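Local coordinates for protein Ton_1535 (Thermococcus onnurineus, PDB 3ZPJ) that is of unknown function but folds into an all-helical alpha-solenoid whose regular course includes a left-handed helical turn, at residues Asn308-Ser313 with Ile339-Ile344; Ala318-Leu323 with Lys333-Ser338; Thr119-Leu124 with Glu135-Ala140. One frame throughout, in Å; residues are numbered along the deposited sequence.

Contact 1 (Asn308-Ser313 with Ile339-Ile344)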
loop_
_atom_site.group_PDB
_atom_site.type_symbol
_atom_site.label_atom_id
_atom_site.label_comp_id
_atom_site.label_asym_id
_atom_site.label_seq_id
_atom_site.Cartn_x
_atom_site.Cartn_y
_atom_site.Cartn_z
ATOM N N ASN A 308 16.026 -8.484 25.672
ATOM C CA ASN A 308 17.092 -8.973 24.797
ATOM C C ASN A 308 18.366 -8.141 24.935
ATOM O O ASN A 308 18.386 -6.960 24.592
ATOM C CB ASN A 308 16.665 -9.000 23.331
ATOM C CG ASN A 308 17.804 -9.408 22.419
ATOM O OD1 ASN A 308 18.597 -8.575 21.977
ATOM N ND2 ASN A 308 17.914 -10.706 22.164
ATOM N N ILE A 309 19.427 -8.778 25.418
ATOM C CA ILE A 309 20.655 -8.083 25.775
ATOM C C ILE A 309 21.279 -7.304 24.608
ATOM O O ILE A 309 21.881 -6.250 24.805
ATOM C CB ILE A 309 21.669 -9.052 26.464
ATOM C CG1 ILE A 309 22.726 -8.273 27.226
ATOM C CG2 ILE A 309 22.303 -10.005 25.466
ATOM C CD1 ILE A 309 23.649 -9.156 28.015
ATOM N N HIS A 310 21.098 -7.791 23.388
ATOM C CA HIS A 310 21.697 -7.128 22.237
ATOM C C HIS A 310 20.853 -5.963 21.753
ATOM O O HIS A 310 21.377 -4.896 21.419
ATOM C CB HIS A 310 21.954 -8.131 21.114
ATOM C CG HIS A 310 22.870 -9.248 21.514
ATOM N ND1 HIS A 310 22.409 -10.481 21.924
ATOM C CD2 HIS A 310 24.221 -9.306 21.599
ATOM C CE1 HIS A 310 23.435 -11.256 22.231
ATOM N NE2 HIS A 310 24.547 -10.566 22.043
ATOM N N LYS A 311 19.542 -6.164 21.720
ATOM C CA LYS A 311 18.640 -5.100 21.317
ATOM C C LYS A 311 18.738 -3.943 22.302
ATOM O O LYS A 311 18.711 -2.782 21.911
ATOM C CB LYS A 311 17.200 -5.602 21.212
ATOM C CG LYS A 311 16.690 -5.669 19.778
ATOM C CD LYS A 311 17.433 -6.736 18.986
ATOM C CE LYS A 311 17.206 -6.585 17.497
ATOM N NZ LYS A 311 17.907 -5.386 16.955
ATOM N N ARG A 312 18.874 -4.272 23.581
ATOM C CA ARG A 312 19.005 -3.249 24.602
ATOM C C ARG A 312 20.287 -2.454 24.357
ATOM O O ARG A 312 20.294 -1.220 24.442
ATOM C CB ARG A 312 18.986 -3.867 26.012
ATOM C CG ARG A 312 19.269 -2.873 27.133
ATOM C CD ARG A 312 18.797 -3.382 28.486
ATOM N NE ARG A 312 19.774 -4.254 29.133
ATOM C CZ ARG A 312 19.707 -5.587 29.164
ATOM N NH1 ARG A 312 18.698 -6.229 28.578
ATOM N NH2 ARG A 312 20.655 -6.281 29.781
ATOM N N SER A 313 21.366 -3.169 24.044
ATOM C CA SER A 313 22.642 -2.529 23.752
ATOM C C SER A 313 22.511 -1.538 22.603
ATOM O O SER A 313 22.951 -0.398 22.707
ATOM C CB SER A 313 23.708 -3.578 23.447
ATOM O OG SER A 313 24.197 -4.155 24.650
ATOM N N ILE A 339 25.628 0.169 28.589
ATOM C CA ILE A 339 25.544 -0.765 27.467
ATOM C C ILE A 339 26.178 -2.100 27.852
ATOM O O ILE A 339 27.368 -2.155 28.163
ATOM C CB ILE A 339 26.230 -0.215 26.208
ATOM C CG1 ILE A 339 25.683 1.177 25.865
ATOM C CG2 ILE A 339 26.048 -1.178 25.038
ATOM C CD1 ILE A 339 26.379 1.844 24.698
ATOM N N PRO A 340 25.370 -3.175 27.853
ATOM C CA PRO A 340 25.819 -4.519 28.251
ATOM C C PRO A 340 26.833 -5.121 27.283
ATOM O O PRO A 340 27.728 -5.835 27.700
ATOM C CB PRO A 340 24.526 -5.346 28.245
ATOM C CG PRO A 340 23.423 -4.333 28.347
ATOM C CD PRO A 340 23.919 -3.128 27.609
ATOM N N ASP A 341 26.690 -4.848 25.995
ATOM C CA ASP A 341 27.677 -5.326 25.044
ATOM C C ASP A 341 28.870 -4.383 25.046
ATOM O O ASP A 341 28.758 -3.246 24.585
ATOM C CB ASP A 341 27.075 -5.410 23.650
ATOM C CG ASP A 341 27.899 -6.259 22.718
ATOM O OD1 ASP A 341 29.123 -6.403 22.948
ATOM O OD2 ASP A 341 27.316 -6.797 21.752
ATOM N N PRO A 342 30.020 -4.845 25.571
ATOM C CA PRO A 342 31.173 -3.943 25.648
ATOM C C PRO A 342 31.675 -3.570 24.252
ATOM O O PRO A 342 32.107 -2.439 24.058
ATOM C CB PRO A 342 32.214 -4.755 26.433
ATOM C CG PRO A 342 31.842 -6.165 26.224
ATOM C CD PRO A 342 30.345 -6.204 26.042
ATOM N N LYS A 343 31.590 -4.496 23.300
ATOM C CA LYS A 343 31.938 -4.203 21.913
ATOM C C LYS A 343 31.175 -2.979 21.398
ATOM O O LYS A 343 31.778 -1.990 20.970
ATOM C CB LYS A 343 31.651 -5.408 21.021
ATOM C CG LYS A 343 31.800 -5.103 19.542
ATOM C CD LYS A 343 31.594 -6.340 18.699
ATOM C CE LYS A 343 31.902 -6.062 17.240
ATOM N NZ LYS A 343 31.766 -7.294 16.420
ATOM N N ILE A 344 29.848 -3.058 21.448
ATOM C CA ILE A 344 28.980 -1.936 21.119
ATOM C C ILE A 344 29.297 -0.700 21.963
ATOM O O ILE A 344 29.328 0.413 21.442
ATOM C CB ILE A 344 27.507 -2.321 21.280
ATOM C CG1 ILE A 344 27.104 -3.271 20.156
ATOM C CG2 ILE A 344 26.613 -1.091 21.271
ATOM C CD1 ILE A 344 25.636 -3.599 20.135
#

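Contact 2 (Ala318-Leu323 with Lys333-Ser338)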
loop_
_atom_site.group_PDB
_atom_site.type_symbol
_atom_site.label_atom_id
_atom_site.label_comp_id
_atom_site.label_asym_id
_atom_site.label_seq_id
_atom_site.Cartn_x
_atom_site.Cartn_y
_atom_site.Cartn_z
ATOM N N ALA A 318 22.044 4.242 20.337
ATOM C CA ALA A 318 21.313 5.219 19.531
ATOM C C ALA A 318 20.911 6.442 20.348
ATOM O O ALA A 318 21.180 7.579 19.961
ATOM C CB ALA A 318 20.081 4.580 18.912
ATOM N N ILE A 319 20.277 6.198 21.488
ATOM C CA ILE A 319 19.860 7.283 22.362
ATOM C C ILE A 319 21.057 8.150 22.731
ATOM O O ILE A 319 20.972 9.377 22.723
ATOM C CB ILE A 319 19.205 6.746 23.643
ATOM C CG1 ILE A 319 17.855 6.097 23.317
ATOM C CG2 ILE A 319 19.051 7.859 24.674
ATOM C CD1 ILE A 319 17.280 5.265 24.471
ATOM N N ALA A 320 22.177 7.500 23.025
ATOM C CA ALA A 320 23.363 8.213 23.472
ATOM C C ALA A 320 23.975 9.043 22.350
ATOM O O ALA A 320 24.467 10.141 22.594
ATOM C CB ALA A 320 24.384 7.252 24.046
ATOM N N LEU A 321 23.947 8.526 21.127
ATOM C CA LEU A 321 24.466 9.281 19.991
ATOM C C LEU A 321 23.636 10.536 19.760
ATOM O O LEU A 321 24.180 11.624 19.545
ATOM C CB LEU A 321 24.467 8.437 18.717
ATOM C CG LEU A 321 25.363 7.201 18.676
ATOM C CD1 LEU A 321 25.285 6.571 17.295
ATOM C CD2 LEU A 321 26.802 7.535 19.051
ATOM N N GLU A 322 22.316 10.375 19.799
ATOM C CA GLU A 322 21.416 11.498 19.606
ATOM C C GLU A 322 21.657 12.547 20.679
ATOM O O GLU A 322 21.675 13.744 20.396
ATOM C CB GLU A 322 19.962 11.048 19.651
ATOM C CG GLU A 322 19.002 12.155 19.272
ATOM C CD GLU A 322 19.154 12.576 17.824
ATOM O OE1 GLU A 322 19.508 11.708 16.993
ATOM O OE2 GLU A 322 18.912 13.766 17.516
ATOM N N LEU A 323 21.834 12.094 21.913
ATOM C CA LEU A 323 22.194 13.004 22.991
ATOM C C LEU A 323 23.369 13.879 22.573
ATOM O O LEU A 323 23.282 15.093 22.644
ATOM C CB LEU A 323 22.509 12.247 24.282
ATOM C CG LEU A 323 21.289 11.886 25.128
ATOM C CD1 LEU A 323 21.700 11.377 26.497
ATOM C CD2 LEU A 323 20.368 13.082 25.268
ATOM N N LYS A 333 27.472 9.777 29.645
ATOM C CA LYS A 333 28.476 8.849 30.139
ATOM C C LYS A 333 27.832 7.646 30.817
ATOM O O LYS A 333 28.179 6.499 30.516
ATOM C CB LYS A 333 29.469 9.563 31.058
ATOM C CG LYS A 333 30.245 10.673 30.342
ATOM C CD LYS A 333 30.872 10.161 29.036
ATOM C CE LYS A 333 31.530 11.273 28.214
ATOM N NZ LYS A 333 30.546 12.130 27.484
ATOM N N LYS A 334 26.872 7.919 31.697
ATOM C CA LYS A 334 26.164 6.878 32.428
ATOM C C LYS A 334 25.513 5.895 31.462
ATOM O O LYS A 334 25.539 4.680 31.671
ATOM C CB LYS A 334 25.090 7.505 33.316
ATOM C CG LYS A 334 25.389 8.936 33.750
ATOM C CD LYS A 334 24.437 9.389 34.857
ATOM C CE LYS A 334 24.943 10.643 35.567
ATOM N NZ LYS A 334 26.229 10.415 36.303
ATOM N N ILE A 335 24.934 6.430 30.398
ATOM C CA ILE A 335 24.217 5.615 29.436
ATOM C C ILE A 335 25.171 4.673 28.724
ATOM O O ILE A 335 24.875 3.494 28.541
ATOM C CB ILE A 335 23.479 6.494 28.419
ATOM C CG1 ILE A 335 22.295 7.179 29.093
ATOM C CG2 ILE A 335 23.023 5.678 27.215
ATOM C CD1 ILE A 335 21.401 7.949 28.134
ATOM N N ILE A 336 26.324 5.196 28.334
ATOM C CA ILE A 336 27.301 4.387 27.633
ATOM C C ILE A 336 27.775 3.243 28.528
ATOM O O ILE A 336 27.820 2.092 28.090
ATOM C CB ILE A 336 28.488 5.229 27.167
ATOM C CG1 ILE A 336 27.998 6.386 26.292
ATOM C CG2 ILE A 336 29.478 4.364 26.405
ATOM C CD1 ILE A 336 27.954 6.061 24.836
ATOM N N GLU A 337 28.102 3.567 29.780
ATOM C CA GLU A 337 28.506 2.571 30.779
ATOM C C GLU A 337 27.454 1.476 30.907
ATOM O O GLU A 337 27.769 0.322 31.202
ATOM C CB GLU A 337 28.691 3.217 32.161
ATOM C CG GLU A 337 29.766 4.296 32.254
ATOM C CD GLU A 337 29.957 4.818 33.682
ATOM O OE1 GLU A 337 29.235 4.362 34.599
ATOM O OE2 GLU A 337 30.834 5.686 33.887
ATOM N N SER A 338 26.202 1.867 30.693
ATOM C CA SER A 338 25.052 0.983 30.817
ATOM C C SER A 338 24.975 -0.077 29.722
ATOM O O SER A 338 24.312 -1.098 29.897
ATOM C CB SER A 338 23.763 1.814 30.812
ATOM O OG SER A 338 22.617 1.003 30.664
#

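Contact 3 (Thr119-Leu124 with Glu135-Ala140)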
loop_
_atom_site.group_PDB
_atom_site.type_symbol
_atom_site.label_atom_id
_atom_site.label_comp_id
_atom_site.label_asym_id
_atom_site.label_seq_id
_atom_site.Cartn_x
_atom_site.Cartn_y
_atom_site.Cartn_z
ATOM N N THR A 119 -2.273 -4.562 -16.674
ATOM C CA THR A 119 -3.665 -4.329 -16.287
ATOM C C THR A 119 -4.143 -5.534 -15.494
ATOM O O THR A 119 -4.770 -5.416 -14.438
ATOM C CB THR A 119 -4.591 -4.160 -17.540
ATOM O OG1 THR A 119 -4.317 -2.914 -18.182
ATOM C CG2 THR A 119 -6.070 -4.183 -17.151
ATOM N N LEU A 120 -3.839 -6.701 -16.032
ATOM C CA LEU A 120 -4.164 -7.960 -15.399
ATOM C C LEU A 120 -3.420 -8.083 -14.077
ATOM O O LEU A 120 -3.982 -8.521 -13.080
ATOM C CB LEU A 120 -3.785 -9.079 -16.354
ATOM C CG LEU A 120 -3.540 -10.541 -15.994
ATOM C CD1 LEU A 120 -4.523 -11.093 -15.003
ATOM C CD2 LEU A 120 -3.609 -11.333 -17.312
ATOM N N ALA A 121 -2.155 -7.686 -14.071
ATOM C CA ALA A 121 -1.405 -7.641 -12.826
ATOM C C ALA A 121 -2.082 -6.693 -11.831
ATOM O O ALA A 121 -2.139 -6.966 -10.633
ATOM C CB ALA A 121 0.017 -7.197 -13.085
ATOM N N TYR A 122 -2.586 -5.568 -12.327
ATOM C CA TYR A 122 -3.234 -4.615 -11.441
ATOM C C TYR A 122 -4.473 -5.252 -10.841
ATOM O O TYR A 122 -4.729 -5.087 -9.636
ATOM C CB TYR A 122 -3.589 -3.320 -12.169
ATOM C CG TYR A 122 -4.545 -2.443 -11.396
ATOM C CD1 TYR A 122 -4.089 -1.640 -10.361
ATOM C CD2 TYR A 122 -5.905 -2.424 -11.692
ATOM C CE1 TYR A 122 -4.948 -0.842 -9.643
ATOM C CE2 TYR A 122 -6.776 -1.639 -10.964
ATOM C CZ TYR A 122 -6.287 -0.838 -9.950
ATOM O OH TYR A 122 -7.139 -0.032 -9.229
ATOM N N HIS A 123 -5.219 -6.009 -11.662
ATOM C CA HIS A 123 -6.406 -6.705 -11.149
ATOM C C HIS A 123 -6.071 -7.805 -10.147
ATOM O O HIS A 123 -6.778 -7.980 -9.146
ATOM C CB HIS A 123 -7.332 -7.167 -12.270
ATOM C CG HIS A 123 -8.045 -6.032 -12.925
ATOM N ND1 HIS A 123 -9.182 -5.465 -12.390
ATOM C CD2 HIS A 123 -7.752 -5.312 -14.032
ATOM C CE1 HIS A 123 -9.567 -4.457 -13.153
ATOM N NE2 HIS A 123 -8.719 -4.342 -14.155
ATOM N N LEU A 124 -4.961 -8.497 -10.375
ATOM C CA LEU A 124 -4.492 -9.480 -9.414
ATOM C C LEU A 124 -4.219 -8.827 -8.054
ATOM O O LEU A 124 -4.469 -9.422 -7.007
ATOM C CB LEU A 124 -3.233 -10.164 -9.932
ATOM C CG LEU A 124 -3.460 -11.294 -10.935
ATOM C CD1 LEU A 124 -2.138 -11.631 -11.599
ATOM C CD2 LEU A 124 -4.057 -12.531 -10.227
ATOM N N GLU A 135 4.575 -10.999 -10.055
ATOM C CA GLU A 135 5.119 -11.914 -11.031
ATOM C C GLU A 135 4.675 -11.476 -12.427
ATOM O O GLU A 135 5.462 -11.439 -13.359
ATOM C CB GLU A 135 4.655 -13.336 -10.728
ATOM C CG GLU A 135 5.285 -14.406 -11.612
ATOM C CD GLU A 135 4.671 -15.793 -11.399
ATOM O OE1 GLU A 135 3.641 -15.902 -10.692
ATOM O OE2 GLU A 135 5.227 -16.777 -11.939
ATOM N N ILE A 136 3.412 -11.090 -12.542
ATOM C CA ILE A 136 2.856 -10.704 -13.813
ATOM C C ILE A 136 3.351 -9.325 -14.243
ATOM O O ILE A 136 3.653 -9.106 -15.426
ATOM C CB ILE A 136 1.324 -10.754 -13.767
ATOM C CG1 ILE A 136 0.865 -12.187 -13.493
ATOM C CG2 ILE A 136 0.715 -10.204 -15.057
ATOM C CD1 ILE A 136 1.469 -13.218 -14.430
ATOM N N PHE A 137 3.464 -8.406 -13.285
ATOM C CA PHE A 137 4.030 -7.096 -13.592
ATOM C C PHE A 137 5.424 -7.276 -14.183
ATOM O O PHE A 137 5.800 -6.583 -15.121
ATOM C CB PHE A 137 4.112 -6.203 -12.345
ATOM C CG PHE A 137 2.894 -5.346 -12.112
ATOM C CD1 PHE A 137 2.488 -4.415 -13.062
ATOM C CD2 PHE A 137 2.181 -5.436 -10.918
ATOM C CE1 PHE A 137 1.382 -3.593 -12.846
ATOM C CE2 PHE A 137 1.063 -4.623 -10.689
ATOM C CZ PHE A 137 0.659 -3.693 -11.655
ATOM N N ASN A 138 6.185 -8.214 -13.626
ATOM C CA ASN A 138 7.546 -8.447 -14.069
ATOM C C ASN A 138 7.611 -9.063 -15.452
ATOM O O ASN A 138 8.484 -8.715 -16.242
ATOM C CB ASN A 138 8.303 -9.312 -13.065
ATOM C CG ASN A 138 8.925 -8.486 -11.962
ATOM O OD1 ASN A 138 8.396 -8.405 -10.857
ATOM N ND2 ASN A 138 10.024 -7.832 -12.270
ATOM N N ILE A 139 6.698 -9.988 -15.732
ATOM C CA ILE A 139 6.563 -10.538 -17.074
ATOM C C ILE A 139 6.152 -9.409 -18.026
ATOM O O ILE A 139 6.693 -9.292 -19.134
ATOM C CB ILE A 139 5.499 -11.653 -17.151
ATOM C CG1 ILE A 139 5.728 -12.717 -16.077
ATOM C CG2 ILE A 139 5.491 -12.296 -18.537
ATOM C CD1 ILE A 139 7.145 -13.160 -15.946
ATOM N N ALA A 140 5.212 -8.567 -17.587
ATOM C CA ALA A 140 4.765 -7.475 -18.445
ATOM C C ALA A 140 5.976 -6.638 -18.805
ATOM O O ALA A 140 6.231 -6.385 -19.978
ATOM C CB ALA A 140 3.707 -6.623 -17.768
#

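Contact 1 (Asn308-Ser313 with Ile339-Ile344)
I339 begins the contact with its CG2 branch, which is anti to the backbone N and rests 3.5 Å from S313 OG; its side chain also packs on L316 and A348. P340 follows, wedged against the first turn of helix 309-325, one of the paired helices of the alpha-solenoid. Its CD lies 3.1 Å from S313 OG, a close fit of ring carbon on hydroxyl. On the same ring, CB meets I309 CG1 at 3.6 Å, the isoleucine branch and the ring lying alongside each other and pointing opposite ways. CG approaches R312 NH2 at 3.7 Å, with the arginine chain lying across the proline; the guanidinium finds its stronger polar partner in the carbonyl of I306, reached through NH1. The one hydrogen bond between the two segments is made by D341, whose backbone N donates to S313 OG over 2.9 Å with an N-H...O angle of 151°. That oxygen is held from two sides, because the hydroxyl itself donates to I309 O at 3.1 Å, and chi1 of -79°, beside the backbone N, serves both bonds. Both segments start helices: N308 and D341 are N-caps, the former accepting from K311 N and weakly from H310 N, the latter accepting weakly from K343 N. The D341 carboxylate also sends OD2 to the edge of the H310 ring, 4.0 Å from CD2, so a protonated imidazole would probably feel its charge. I344, in the first turn of helix 342-351, sets CD1 against S313 CB at 3.8 Å.

Contact 2 (Ala318-Leu323 with Lys333-Ser338)
The short axes of helix 318-323 and helix 333-338 run at 158° to each other, close to antiparallel, and approach to 9.5 Å. The nearest CA pair is A320 and I335, 6.6 Å apart, and the side chain of I335 carries most of the packing. At I335 CB, which stands 4.5 Å from A320 CB, the chain forks. The CG2 branch, anti to the backbone N, leans toward the opposite helix and meets A320 CB at 3.8 Å. The CG1 branch is anti to the carbonyl carbon (chi1 -71°) and serves as the link that carries the tip onward. Because chi2 is extended, I335 CD1 is projected past the alanine to the neighbouring turn, where it touches L323 CD1 at 3.8 Å, tip to tip, one chain lying across the other. The same methyl, I335 CD1, lies 4.2 Å from I319 CG2, a looser contact, again with the chains roughly perpendicular. One isoleucine therefore meets I319, A320 and L323, which lie within little more than one turn of the facing helix. A320 is approached from a second direction by I336, whose CD1 comes to 3.8 Å from A320 CB. Its chi2 of -91° is displaced from a staggered value and swings that methyl toward the alanine. All five of these residues are buried. The layer continues beyond the pair, with I319 packing on L300 and A303, L323 on L296, and I336 on A348 and L349 of helix 342-351. Aliphatic packing between near-antiparallel helices joined by a short connection is the helical-hairpin arrangement from which an alpha-solenoid is built.

Contact 3 (Thr119-Leu124 with Glu135-Ala140)
A121 and F137 form the centre of this contact. The methyl CB of A121 stands 3.4 Å from the centroid of the F137 ring and only 8° off its normal, so it sits squarely over the face in a CH-pi contact. Chi1 of F137, -91° and off the staggered value, carries the ring toward helix 110-126, and the turn about chi2 presents its face to the alanine. At the far end of the ring, F137 CZ lies 3.8 Å from Y122 N and 4.3 Å from Y122 CB, while the tyrosine's own ring leads away from the contact. I136 flanks the alanine with CG2, anti to the backbone N, which packs at 3.7 Å on A121 CB. Its other branch is bent, chi2 being -52°, so that I136 CG1 rather than the terminal methyl meets L124 CD1, at 3.6 Å, the two chains roughly perpendicular. L120 adds a looser touch, its CG 4.4 Å from I136 CG2. The small side chain of A121 is consistent with the close approach of the nearly antiparallel helices, whose short axes come to 8.4 Å. F137 also packs on I161, L164 and L165 of helix 151-170 and on F180. An alanine in place of F137 would remove the ring over A121 and its contacts with I161, L164 and L165, and would probably loosen the packing of helix 130-146 against helices 110-126 and 151-170. With carbon meeting carbon at each touch between side chains and no hydrogen bond between the segments, cohesion here rests on dispersion, on burial of apolar surface and on close fit.

Contacts 1 and 2 are neighbours near the C-terminal end of the solenoid, with centres about 12 Å apart. Both use helix 309-325, contact 1 at its start and contact 2 further along; on the partner side, helix 332-338 leads directly into helix 342-351. Contact 2 is nested in the loop that contact 1 closes, so two successive helices are fixed to one long helix. Contact 3 comes earlier in the chain, between helices 110-126 and 130-146, and is complete before either of the others opens. Its centre lies about 45 Å from that of contact 1 and 48 Å from that of contact 2, consistent with an elongated fold held together by successive local helix pairings.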